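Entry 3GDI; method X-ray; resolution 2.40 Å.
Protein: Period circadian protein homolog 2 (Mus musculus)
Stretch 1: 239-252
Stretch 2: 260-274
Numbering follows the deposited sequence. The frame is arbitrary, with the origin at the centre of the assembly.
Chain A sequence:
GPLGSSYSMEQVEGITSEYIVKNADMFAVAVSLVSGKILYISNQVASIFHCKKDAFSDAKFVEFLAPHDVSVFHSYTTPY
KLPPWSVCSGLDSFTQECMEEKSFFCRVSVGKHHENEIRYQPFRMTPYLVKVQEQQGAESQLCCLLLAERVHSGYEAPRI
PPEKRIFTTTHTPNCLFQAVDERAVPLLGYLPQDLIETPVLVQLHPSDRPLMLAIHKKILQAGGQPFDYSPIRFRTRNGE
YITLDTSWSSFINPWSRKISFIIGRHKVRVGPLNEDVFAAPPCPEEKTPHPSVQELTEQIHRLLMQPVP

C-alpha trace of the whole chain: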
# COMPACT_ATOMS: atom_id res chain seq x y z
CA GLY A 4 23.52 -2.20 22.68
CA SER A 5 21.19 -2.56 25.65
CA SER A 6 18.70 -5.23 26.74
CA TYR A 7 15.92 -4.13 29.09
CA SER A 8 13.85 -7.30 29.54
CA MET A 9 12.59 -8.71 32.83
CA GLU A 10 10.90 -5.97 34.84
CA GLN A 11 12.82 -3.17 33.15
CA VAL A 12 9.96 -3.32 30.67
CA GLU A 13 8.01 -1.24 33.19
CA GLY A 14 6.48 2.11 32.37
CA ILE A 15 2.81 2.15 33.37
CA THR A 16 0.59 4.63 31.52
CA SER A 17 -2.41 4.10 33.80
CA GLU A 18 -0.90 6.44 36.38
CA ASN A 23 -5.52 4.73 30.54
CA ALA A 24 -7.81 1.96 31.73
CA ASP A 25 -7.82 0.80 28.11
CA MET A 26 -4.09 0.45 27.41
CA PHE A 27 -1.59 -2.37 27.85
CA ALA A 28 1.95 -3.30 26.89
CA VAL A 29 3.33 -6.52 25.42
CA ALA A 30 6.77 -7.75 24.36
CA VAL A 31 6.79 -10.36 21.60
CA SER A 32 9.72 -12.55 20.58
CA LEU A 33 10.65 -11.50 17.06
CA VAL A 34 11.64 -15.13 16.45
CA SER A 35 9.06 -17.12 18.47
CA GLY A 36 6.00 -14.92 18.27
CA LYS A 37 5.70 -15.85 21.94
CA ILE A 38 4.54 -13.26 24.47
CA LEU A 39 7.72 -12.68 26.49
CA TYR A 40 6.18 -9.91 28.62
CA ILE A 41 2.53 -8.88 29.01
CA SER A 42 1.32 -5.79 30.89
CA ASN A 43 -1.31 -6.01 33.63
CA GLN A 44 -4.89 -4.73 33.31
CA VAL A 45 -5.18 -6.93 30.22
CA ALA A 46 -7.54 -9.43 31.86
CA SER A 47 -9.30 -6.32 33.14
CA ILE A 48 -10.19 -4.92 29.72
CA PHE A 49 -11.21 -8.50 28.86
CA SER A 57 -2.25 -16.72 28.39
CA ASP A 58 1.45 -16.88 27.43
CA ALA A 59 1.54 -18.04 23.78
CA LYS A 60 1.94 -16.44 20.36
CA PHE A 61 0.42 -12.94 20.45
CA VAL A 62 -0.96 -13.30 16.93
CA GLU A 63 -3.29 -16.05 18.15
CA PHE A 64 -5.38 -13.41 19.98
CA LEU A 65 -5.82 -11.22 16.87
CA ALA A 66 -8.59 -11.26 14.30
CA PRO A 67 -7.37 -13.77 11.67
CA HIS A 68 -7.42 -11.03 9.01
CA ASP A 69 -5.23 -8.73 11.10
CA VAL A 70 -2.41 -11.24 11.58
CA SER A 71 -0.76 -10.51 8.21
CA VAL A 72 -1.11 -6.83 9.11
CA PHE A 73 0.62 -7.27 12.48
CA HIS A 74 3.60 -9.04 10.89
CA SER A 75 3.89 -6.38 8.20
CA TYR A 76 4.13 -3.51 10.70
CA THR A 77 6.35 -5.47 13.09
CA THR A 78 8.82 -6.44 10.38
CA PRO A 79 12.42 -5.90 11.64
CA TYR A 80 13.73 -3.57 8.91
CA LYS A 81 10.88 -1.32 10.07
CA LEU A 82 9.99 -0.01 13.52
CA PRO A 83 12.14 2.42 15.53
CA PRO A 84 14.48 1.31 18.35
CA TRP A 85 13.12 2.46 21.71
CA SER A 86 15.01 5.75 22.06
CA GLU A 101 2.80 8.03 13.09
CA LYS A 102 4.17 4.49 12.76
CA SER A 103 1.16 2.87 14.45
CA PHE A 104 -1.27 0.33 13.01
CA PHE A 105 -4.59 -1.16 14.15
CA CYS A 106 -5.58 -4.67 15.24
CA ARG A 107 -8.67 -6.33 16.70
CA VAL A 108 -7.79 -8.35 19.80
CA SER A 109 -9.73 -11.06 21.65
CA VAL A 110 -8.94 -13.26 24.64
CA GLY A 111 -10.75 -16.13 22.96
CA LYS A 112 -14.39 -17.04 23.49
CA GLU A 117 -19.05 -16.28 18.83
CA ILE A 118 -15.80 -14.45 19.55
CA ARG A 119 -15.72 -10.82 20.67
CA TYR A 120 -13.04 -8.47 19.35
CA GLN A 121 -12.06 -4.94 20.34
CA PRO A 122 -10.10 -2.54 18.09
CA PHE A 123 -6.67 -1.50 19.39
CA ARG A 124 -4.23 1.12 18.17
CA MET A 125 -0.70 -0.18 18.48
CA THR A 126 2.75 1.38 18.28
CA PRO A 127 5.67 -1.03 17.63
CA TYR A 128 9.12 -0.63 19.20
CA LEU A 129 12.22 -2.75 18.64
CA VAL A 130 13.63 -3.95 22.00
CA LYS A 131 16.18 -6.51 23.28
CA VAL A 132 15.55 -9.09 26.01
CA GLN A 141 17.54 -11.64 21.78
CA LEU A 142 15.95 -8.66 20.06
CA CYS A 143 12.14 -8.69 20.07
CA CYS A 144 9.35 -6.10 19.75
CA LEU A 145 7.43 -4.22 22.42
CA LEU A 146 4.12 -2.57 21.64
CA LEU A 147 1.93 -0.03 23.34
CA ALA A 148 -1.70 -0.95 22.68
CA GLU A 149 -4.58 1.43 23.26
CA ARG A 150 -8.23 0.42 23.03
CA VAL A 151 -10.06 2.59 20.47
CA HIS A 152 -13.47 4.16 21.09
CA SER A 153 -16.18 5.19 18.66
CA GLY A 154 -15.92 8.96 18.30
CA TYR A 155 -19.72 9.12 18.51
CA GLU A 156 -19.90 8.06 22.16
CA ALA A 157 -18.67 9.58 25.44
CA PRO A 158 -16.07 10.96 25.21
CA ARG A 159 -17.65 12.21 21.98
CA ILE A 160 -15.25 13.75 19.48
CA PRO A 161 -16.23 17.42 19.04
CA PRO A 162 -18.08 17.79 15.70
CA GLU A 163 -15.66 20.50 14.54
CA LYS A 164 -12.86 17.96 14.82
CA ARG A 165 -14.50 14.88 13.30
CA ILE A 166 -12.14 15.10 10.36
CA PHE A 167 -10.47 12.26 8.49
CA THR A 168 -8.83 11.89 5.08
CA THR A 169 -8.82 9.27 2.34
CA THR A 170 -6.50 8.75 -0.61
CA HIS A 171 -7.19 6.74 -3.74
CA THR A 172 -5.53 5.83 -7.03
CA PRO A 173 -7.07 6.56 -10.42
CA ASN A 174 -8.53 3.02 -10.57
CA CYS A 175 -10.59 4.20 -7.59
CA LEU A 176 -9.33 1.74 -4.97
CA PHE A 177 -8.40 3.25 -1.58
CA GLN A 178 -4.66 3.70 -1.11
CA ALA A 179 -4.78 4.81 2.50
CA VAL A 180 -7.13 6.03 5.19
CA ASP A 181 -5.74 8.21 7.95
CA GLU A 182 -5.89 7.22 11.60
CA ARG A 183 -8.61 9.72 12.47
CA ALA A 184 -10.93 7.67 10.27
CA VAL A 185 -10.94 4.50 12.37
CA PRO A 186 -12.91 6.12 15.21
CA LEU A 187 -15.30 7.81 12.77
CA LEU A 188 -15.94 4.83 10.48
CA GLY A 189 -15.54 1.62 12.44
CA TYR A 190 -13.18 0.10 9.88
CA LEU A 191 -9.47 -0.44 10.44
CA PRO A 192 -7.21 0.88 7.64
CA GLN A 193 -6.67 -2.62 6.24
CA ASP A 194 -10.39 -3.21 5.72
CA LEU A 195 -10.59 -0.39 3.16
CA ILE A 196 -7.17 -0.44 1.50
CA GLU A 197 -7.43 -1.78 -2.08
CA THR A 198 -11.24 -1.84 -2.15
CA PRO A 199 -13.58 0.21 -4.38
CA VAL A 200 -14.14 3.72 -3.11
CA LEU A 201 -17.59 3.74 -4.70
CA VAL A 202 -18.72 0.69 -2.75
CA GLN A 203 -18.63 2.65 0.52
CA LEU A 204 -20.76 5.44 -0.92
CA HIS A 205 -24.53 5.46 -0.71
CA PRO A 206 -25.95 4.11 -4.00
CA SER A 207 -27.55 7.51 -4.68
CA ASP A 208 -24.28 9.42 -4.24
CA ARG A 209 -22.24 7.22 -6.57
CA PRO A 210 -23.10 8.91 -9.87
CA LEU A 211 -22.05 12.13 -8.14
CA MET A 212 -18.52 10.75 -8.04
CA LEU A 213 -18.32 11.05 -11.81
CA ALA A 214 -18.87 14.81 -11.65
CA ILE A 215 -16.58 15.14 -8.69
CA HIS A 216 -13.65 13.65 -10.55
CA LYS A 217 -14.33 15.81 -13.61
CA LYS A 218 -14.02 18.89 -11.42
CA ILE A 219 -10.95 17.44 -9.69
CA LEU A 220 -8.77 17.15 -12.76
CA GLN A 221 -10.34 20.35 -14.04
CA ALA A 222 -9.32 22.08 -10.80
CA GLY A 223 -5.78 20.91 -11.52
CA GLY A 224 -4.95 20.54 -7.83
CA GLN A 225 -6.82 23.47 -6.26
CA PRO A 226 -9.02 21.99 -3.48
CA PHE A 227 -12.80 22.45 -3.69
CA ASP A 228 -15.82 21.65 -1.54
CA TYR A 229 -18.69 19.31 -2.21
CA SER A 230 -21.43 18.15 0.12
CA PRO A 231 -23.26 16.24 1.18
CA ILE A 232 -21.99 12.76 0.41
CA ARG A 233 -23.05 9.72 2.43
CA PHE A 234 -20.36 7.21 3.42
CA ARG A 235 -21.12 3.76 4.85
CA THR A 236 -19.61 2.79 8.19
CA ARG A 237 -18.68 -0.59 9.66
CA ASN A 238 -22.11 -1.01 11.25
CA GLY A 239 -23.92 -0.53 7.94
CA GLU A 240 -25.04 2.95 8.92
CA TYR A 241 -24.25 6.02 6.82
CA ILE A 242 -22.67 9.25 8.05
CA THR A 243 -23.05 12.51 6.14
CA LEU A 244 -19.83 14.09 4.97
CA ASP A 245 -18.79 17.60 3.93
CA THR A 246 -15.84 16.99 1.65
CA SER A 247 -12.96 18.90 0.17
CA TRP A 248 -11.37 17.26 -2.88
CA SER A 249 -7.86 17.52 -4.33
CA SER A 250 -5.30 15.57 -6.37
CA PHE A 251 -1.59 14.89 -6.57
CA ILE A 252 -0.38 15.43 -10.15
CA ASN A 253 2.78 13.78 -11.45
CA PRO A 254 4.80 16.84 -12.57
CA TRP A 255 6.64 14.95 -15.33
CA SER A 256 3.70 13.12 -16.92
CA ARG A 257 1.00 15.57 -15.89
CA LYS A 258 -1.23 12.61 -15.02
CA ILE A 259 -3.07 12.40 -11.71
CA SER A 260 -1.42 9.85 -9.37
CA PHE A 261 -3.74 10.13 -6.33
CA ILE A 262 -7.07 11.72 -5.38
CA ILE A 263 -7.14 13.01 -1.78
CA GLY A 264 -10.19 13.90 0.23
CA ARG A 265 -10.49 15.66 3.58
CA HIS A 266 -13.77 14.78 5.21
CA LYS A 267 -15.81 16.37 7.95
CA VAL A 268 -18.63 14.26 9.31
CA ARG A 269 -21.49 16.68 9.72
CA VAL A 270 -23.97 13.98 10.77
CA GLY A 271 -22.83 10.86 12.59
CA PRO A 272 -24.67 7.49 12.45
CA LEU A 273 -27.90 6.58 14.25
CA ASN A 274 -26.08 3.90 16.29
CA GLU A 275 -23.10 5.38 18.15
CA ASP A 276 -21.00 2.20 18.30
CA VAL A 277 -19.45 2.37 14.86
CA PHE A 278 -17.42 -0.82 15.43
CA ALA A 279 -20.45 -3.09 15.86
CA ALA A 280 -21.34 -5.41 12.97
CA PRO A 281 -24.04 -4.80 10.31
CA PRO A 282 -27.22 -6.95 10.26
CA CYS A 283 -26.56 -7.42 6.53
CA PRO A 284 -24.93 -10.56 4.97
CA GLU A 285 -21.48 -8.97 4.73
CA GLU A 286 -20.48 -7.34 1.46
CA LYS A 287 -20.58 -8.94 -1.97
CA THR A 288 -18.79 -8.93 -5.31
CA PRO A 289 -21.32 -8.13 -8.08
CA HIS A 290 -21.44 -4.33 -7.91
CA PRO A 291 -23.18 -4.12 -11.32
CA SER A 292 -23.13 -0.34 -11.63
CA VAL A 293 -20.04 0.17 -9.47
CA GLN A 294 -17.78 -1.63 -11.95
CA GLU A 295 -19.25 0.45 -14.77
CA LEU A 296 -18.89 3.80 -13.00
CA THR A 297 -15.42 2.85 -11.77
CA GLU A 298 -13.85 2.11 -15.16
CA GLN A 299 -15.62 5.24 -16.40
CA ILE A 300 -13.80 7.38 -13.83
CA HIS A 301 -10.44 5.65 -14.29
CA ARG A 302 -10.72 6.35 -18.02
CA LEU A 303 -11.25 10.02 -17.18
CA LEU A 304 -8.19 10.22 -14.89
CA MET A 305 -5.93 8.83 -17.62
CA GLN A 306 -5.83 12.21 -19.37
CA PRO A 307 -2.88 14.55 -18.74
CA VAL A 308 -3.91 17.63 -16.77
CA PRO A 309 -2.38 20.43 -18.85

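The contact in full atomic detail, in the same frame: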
# COMPACT_ATOMS: atom_id res chain seq x y z
N GLY A 239 -22.90 -0.62 8.98
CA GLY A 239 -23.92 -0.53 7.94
C GLY A 239 -24.68 0.78 7.89
O GLY A 239 -25.50 1.01 7.00
N GLU A 240 -24.39 1.65 8.85
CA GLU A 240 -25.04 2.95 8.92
C GLU A 240 -24.21 3.97 8.17
O GLU A 240 -22.99 3.88 8.14
CB GLU A 240 -25.16 3.37 10.38
CG GLU A 240 -26.44 4.06 10.74
CD GLU A 240 -27.16 3.32 11.84
OE1 GLU A 240 -27.66 2.20 11.56
OE2 GLU A 240 -27.22 3.84 12.97
N TYR A 241 -24.89 4.95 7.58
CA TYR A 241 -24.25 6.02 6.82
C TYR A 241 -24.04 7.29 7.63
O TYR A 241 -24.87 7.64 8.46
CB TYR A 241 -25.10 6.38 5.62
CG TYR A 241 -25.07 5.37 4.51
CD1 TYR A 241 -24.00 5.30 3.62
CD2 TYR A 241 -26.11 4.45 4.37
CE1 TYR A 241 -23.96 4.35 2.62
CE2 TYR A 241 -26.08 3.48 3.36
CZ TYR A 241 -25.00 3.44 2.49
OH TYR A 241 -24.97 2.50 1.49
N ILE A 242 -22.92 7.97 7.40
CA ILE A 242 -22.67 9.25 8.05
C ILE A 242 -22.62 10.26 6.91
O ILE A 242 -22.23 9.91 5.79
CB ILE A 242 -21.32 9.27 8.83
CG1 ILE A 242 -20.16 8.88 7.91
CG2 ILE A 242 -21.42 8.35 10.04
CD1 ILE A 242 -18.78 9.01 8.56
N THR A 243 -23.04 11.49 7.17
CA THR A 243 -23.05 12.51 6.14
C THR A 243 -21.78 13.33 6.19
O THR A 243 -21.45 13.91 7.22
CB THR A 243 -24.27 13.43 6.29
OG1 THR A 243 -25.45 12.65 6.08
CG2 THR A 243 -24.23 14.57 5.30
N LEU A 244 -21.09 13.37 5.07
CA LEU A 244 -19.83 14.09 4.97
C LEU A 244 -19.88 15.40 4.19
O LEU A 244 -20.69 15.58 3.28
CB LEU A 244 -18.78 13.19 4.33
CG LEU A 244 -18.22 11.99 5.10
CD1 LEU A 244 -19.31 11.30 5.88
CD2 LEU A 244 -17.58 11.03 4.11
N ASP A 245 -19.00 16.31 4.59
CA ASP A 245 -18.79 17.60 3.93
C ASP A 245 -17.36 17.35 3.46
O ASP A 245 -16.45 17.17 4.28
CB ASP A 245 -18.82 18.76 4.92
CG ASP A 245 -20.24 19.15 5.32
OD1 ASP A 245 -20.41 20.07 6.16
OD2 ASP A 245 -21.19 18.54 4.80
N THR A 246 -17.16 17.31 2.15
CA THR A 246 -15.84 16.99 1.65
C THR A 246 -15.14 18.04 0.83
O THR A 246 -15.76 18.83 0.12
CB THR A 246 -15.90 15.70 0.81
OG1 THR A 246 -16.44 14.64 1.61
CG2 THR A 246 -14.51 15.32 0.33
N SER A 247 -13.82 18.01 0.93
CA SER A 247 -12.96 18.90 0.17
C SER A 247 -12.10 17.95 -0.68
O SER A 247 -11.46 17.05 -0.14
CB SER A 247 -12.07 19.71 1.11
OG SER A 247 -10.95 20.21 0.42
N TRP A 248 -12.12 18.13 -1.99
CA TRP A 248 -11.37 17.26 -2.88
C TRP A 248 -10.14 17.88 -3.54
O TRP A 248 -10.14 19.06 -3.90
CB TRP A 248 -12.28 16.71 -3.97
CG TRP A 248 -13.39 15.84 -3.47
CD1 TRP A 248 -14.70 16.19 -3.30
CD2 TRP A 248 -13.28 14.46 -3.04
NE1 TRP A 248 -15.41 15.12 -2.79
CE2 TRP A 248 -14.56 14.05 -2.62
CE3 TRP A 248 -12.21 13.55 -2.97
CZ2 TRP A 248 -14.81 12.77 -2.13
CZ3 TRP A 248 -12.46 12.27 -2.48
CH2 TRP A 248 -13.75 11.90 -2.06
N SER A 249 -9.10 17.07 -3.70
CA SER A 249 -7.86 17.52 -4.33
C SER A 249 -7.13 16.35 -5.00
O SER A 249 -7.55 15.19 -4.90
CB SER A 249 -6.95 18.17 -3.29
OG SER A 249 -5.93 18.91 -3.92
N SER A 250 -6.04 16.63 -5.70
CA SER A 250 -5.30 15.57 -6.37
C SER A 250 -3.81 15.83 -6.36
O SER A 250 -3.37 16.97 -6.23
CB SER A 250 -5.76 15.43 -7.82
OG SER A 250 -5.65 16.67 -8.49
N PHE A 251 -3.03 14.76 -6.48
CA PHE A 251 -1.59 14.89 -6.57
C PHE A 251 -1.30 14.62 -8.04
O PHE A 251 -1.65 13.56 -8.56
CB PHE A 251 -0.89 13.87 -5.67
CG PHE A 251 -1.02 14.16 -4.19
CD1 PHE A 251 -0.98 15.48 -3.72
CD2 PHE A 251 -1.15 13.13 -3.27
CE1 PHE A 251 -1.07 15.76 -2.35
CE2 PHE A 251 -1.23 13.39 -1.90
CZ PHE A 251 -1.19 14.71 -1.44
N ILE A 252 -0.69 15.59 -8.73
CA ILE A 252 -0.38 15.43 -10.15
C ILE A 252 1.10 15.20 -10.43
O ILE A 252 1.95 16.00 -10.06
CB ILE A 252 -0.85 16.68 -10.96
CG1 ILE A 252 -2.35 16.91 -10.74
CG2 ILE A 252 -0.63 16.46 -12.46
CD1 ILE A 252 -2.84 18.21 -11.34
N SER A 260 -1.91 11.06 -10.03
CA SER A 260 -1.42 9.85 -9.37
C SER A 260 -2.31 9.43 -8.19
O SER A 260 -2.47 8.23 -7.93
CB SER A 260 0.00 10.03 -8.86
OG SER A 260 0.90 10.33 -9.91
N PHE A 261 -2.86 10.40 -7.47
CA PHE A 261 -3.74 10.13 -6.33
C PHE A 261 -4.85 11.18 -6.24
O PHE A 261 -4.69 12.30 -6.69
CB PHE A 261 -2.99 10.21 -4.99
CG PHE A 261 -1.82 9.30 -4.88
CD1 PHE A 261 -0.54 9.77 -5.18
CD2 PHE A 261 -1.98 7.99 -4.44
CE1 PHE A 261 0.56 8.95 -5.03
CE2 PHE A 261 -0.88 7.15 -4.29
CZ PHE A 261 0.40 7.62 -4.58
N ILE A 262 -5.96 10.80 -5.61
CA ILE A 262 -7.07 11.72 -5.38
C ILE A 262 -7.13 11.74 -3.86
O ILE A 262 -7.20 10.68 -3.25
CB ILE A 262 -8.40 11.14 -5.86
CG1 ILE A 262 -8.34 10.84 -7.37
CG2 ILE A 262 -9.53 12.12 -5.53
CD1 ILE A 262 -8.46 12.08 -8.24
N ILE A 263 -7.07 12.92 -3.24
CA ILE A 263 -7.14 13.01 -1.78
C ILE A 263 -8.36 13.77 -1.32
O ILE A 263 -8.69 14.82 -1.87
CB ILE A 263 -5.93 13.72 -1.20
CG1 ILE A 263 -5.62 14.97 -2.02
CG2 ILE A 263 -4.77 12.78 -1.14
CD1 ILE A 263 -4.37 15.71 -1.56
N GLY A 264 -9.01 13.25 -0.29
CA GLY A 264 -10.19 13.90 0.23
C GLY A 264 -10.05 14.16 1.72
O GLY A 264 -9.51 13.34 2.45
N ARG A 265 -10.54 15.31 2.17
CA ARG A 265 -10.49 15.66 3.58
C ARG A 265 -11.93 15.76 3.99
O ARG A 265 -12.63 16.69 3.58
CB ARG A 265 -9.80 17.00 3.79
CG ARG A 265 -9.64 17.34 5.25
CD ARG A 265 -9.02 18.68 5.42
NE ARG A 265 -8.35 18.79 6.71
CZ ARG A 265 -8.89 19.36 7.77
NH1 ARG A 265 -10.11 19.88 7.70
NH2 ARG A 265 -8.19 19.43 8.91
N HIS A 266 -12.38 14.82 4.81
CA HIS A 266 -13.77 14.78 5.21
C HIS A 266 -14.12 15.27 6.59
O HIS A 266 -13.37 15.10 7.54
CB HIS A 266 -14.28 13.35 5.05
CG HIS A 266 -13.89 12.72 3.75
ND1 HIS A 266 -12.89 11.78 3.65
CD2 HIS A 266 -14.34 12.93 2.49
CE1 HIS A 266 -12.74 11.44 2.38
NE2 HIS A 266 -13.61 12.12 1.66
N LYS A 267 -15.30 15.87 6.69
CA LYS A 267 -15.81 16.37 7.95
C LYS A 267 -17.18 15.73 8.09
O LYS A 267 -18.06 15.95 7.25
CB LYS A 267 -15.93 17.89 7.91
CG LYS A 267 -15.86 18.54 9.28
CD LYS A 267 -17.24 18.99 9.77
CE LYS A 267 -17.73 20.22 9.01
NZ LYS A 267 -19.16 20.55 9.31
N VAL A 268 -17.35 14.90 9.12
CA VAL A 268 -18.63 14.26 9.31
C VAL A 268 -19.55 15.25 9.99
O VAL A 268 -19.36 15.61 11.15
CB VAL A 268 -18.51 12.92 10.12
CG1 VAL A 268 -17.12 12.76 10.66
CG2 VAL A 268 -19.56 12.86 11.22
N ARG A 269 -20.53 15.71 9.23
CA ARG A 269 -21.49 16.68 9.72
C ARG A 269 -22.63 16.00 10.48
O ARG A 269 -23.22 16.58 11.39
CB ARG A 269 -22.04 17.47 8.53
CG ARG A 269 -22.57 18.84 8.90
CD ARG A 269 -23.13 19.51 7.66
NE ARG A 269 -24.17 18.69 7.05
CZ ARG A 269 -24.50 18.74 5.77
NH1 ARG A 269 -23.86 19.58 4.96
NH2 ARG A 269 -25.47 17.97 5.29
N VAL A 270 -22.92 14.76 10.10
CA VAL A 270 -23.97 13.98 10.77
C VAL A 270 -23.50 12.55 10.99
O VAL A 270 -23.33 11.78 10.05
CB VAL A 270 -25.28 13.97 9.95
CG1 VAL A 270 -26.33 13.18 10.69
CG2 VAL A 270 -25.76 15.39 9.70
N GLY A 271 -23.27 12.20 12.25
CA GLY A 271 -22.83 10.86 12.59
C GLY A 271 -23.93 9.85 12.36
O GLY A 271 -25.03 10.23 11.93
N PRO A 272 -23.69 8.56 12.64
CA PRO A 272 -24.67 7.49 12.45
C PRO A 272 -25.76 7.47 13.53
O PRO A 272 -25.66 8.16 14.54
CB PRO A 272 -23.80 6.24 12.49
CG PRO A 272 -22.80 6.58 13.55
CD PRO A 272 -22.44 8.03 13.22
N LEU A 273 -26.80 6.68 13.30
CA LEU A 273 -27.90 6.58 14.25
C LEU A 273 -27.45 5.77 15.47
O LEU A 273 -27.85 6.06 16.59
CB LEU A 273 -29.11 5.92 13.59
CG LEU A 273 -30.48 6.15 14.23
CD1 LEU A 273 -30.72 7.66 14.34
CD2 LEU A 273 -31.57 5.48 13.41
N ASN A 274 -26.62 4.75 15.23
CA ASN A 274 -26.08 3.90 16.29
C ASN A 274 -24.65 4.36 16.55
O ASN A 274 -23.78 4.23 15.68
CB ASN A 274 -26.06 2.43 15.86
CG ASN A 274 -25.39 1.52 16.88
OD1 ASN A 274 -25.02 0.39 16.58
ND2 ASN A 274 -25.23 2.02 18.11

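Stretches 239-252 and 260-274 pair as neighbouring antiparallel strands, burying 1308 Å² between them. Main-chain hydrogen bonds do most of the joining. At Ser 249 and Ile 263 both directions are made: Ser 249 N to Ile 263 O is 2.9 Å, and Ile 263 N to Ser 249 O is 2.9 Å. Ser 247 and Arg 265 repeat this, with Ser 247 N to Arg 265 O at 3.2 Å and Arg 265 N to Ser 247 O at 3.0 Å. So do Asp 245 and Lys 267, with Asp 245 N to Lys 267 O at 2.8 Å and Lys 267 N to Asp 245 O at 3.0 Å. At the far end Phe 251 N donates to Phe 261 O (3.0 Å), while Phe 251 O accepts from Ser 260 N (2.9 Å).

A beta bulge shifts the register by one between Thr 243 and Leu 244. Thr 243 O therefore accepts twice: from Arg 269 N at 2.9 Å and, weakly, from Val 270 N at 3.3 Å. Thr 243 N donates to Val 270 O at 2.9 Å.

Asp 245 lies on the same face as Lys 267, and its carboxylate meets two cations. Asp 245 OD2 forms a salt bridge with Arg 269 NH1 at 2.9 Å. The salt bridge from Asp 245 OD1 to Lys 267 NZ is longer, at 3.4 Å, and its hydrogen bond is weak. These charged groups suit a partly exposed part of the sheet. Further along, the hydroxyls of Ser 247 and Ser 249 find their hydrogen bonds elsewhere in the structure.

Also on this face, Phe 251 and Ile 263 are buried together. Ile 263 CD1 sits over the Phe 251 ring, 3.3 Å from Phe 251 CZ, in a CH-pi contact.

The other face carries Leu 244, Thr 246, Trp 248 and Ser 250, opposite Val 268, His 266, Gly 264 and Ile 262. The edge of the His 266 ring points toward the face of Trp 248, in an offset arrangement. Gly 264 leaves room for the indole: an ideal CB there would lie 2.8 Å from Trp 248 CZ3, a clash. Thr 246 OG1 is buried without a hydrogen-bonding partner in the model.

Beyond the bulge, Ile 242 CG2 packs 3.4 Å from Pro 272 CD. Asn 274 N donates to Glu 240 OE2 at 2.5 Å, although that oxygen's position is less certain.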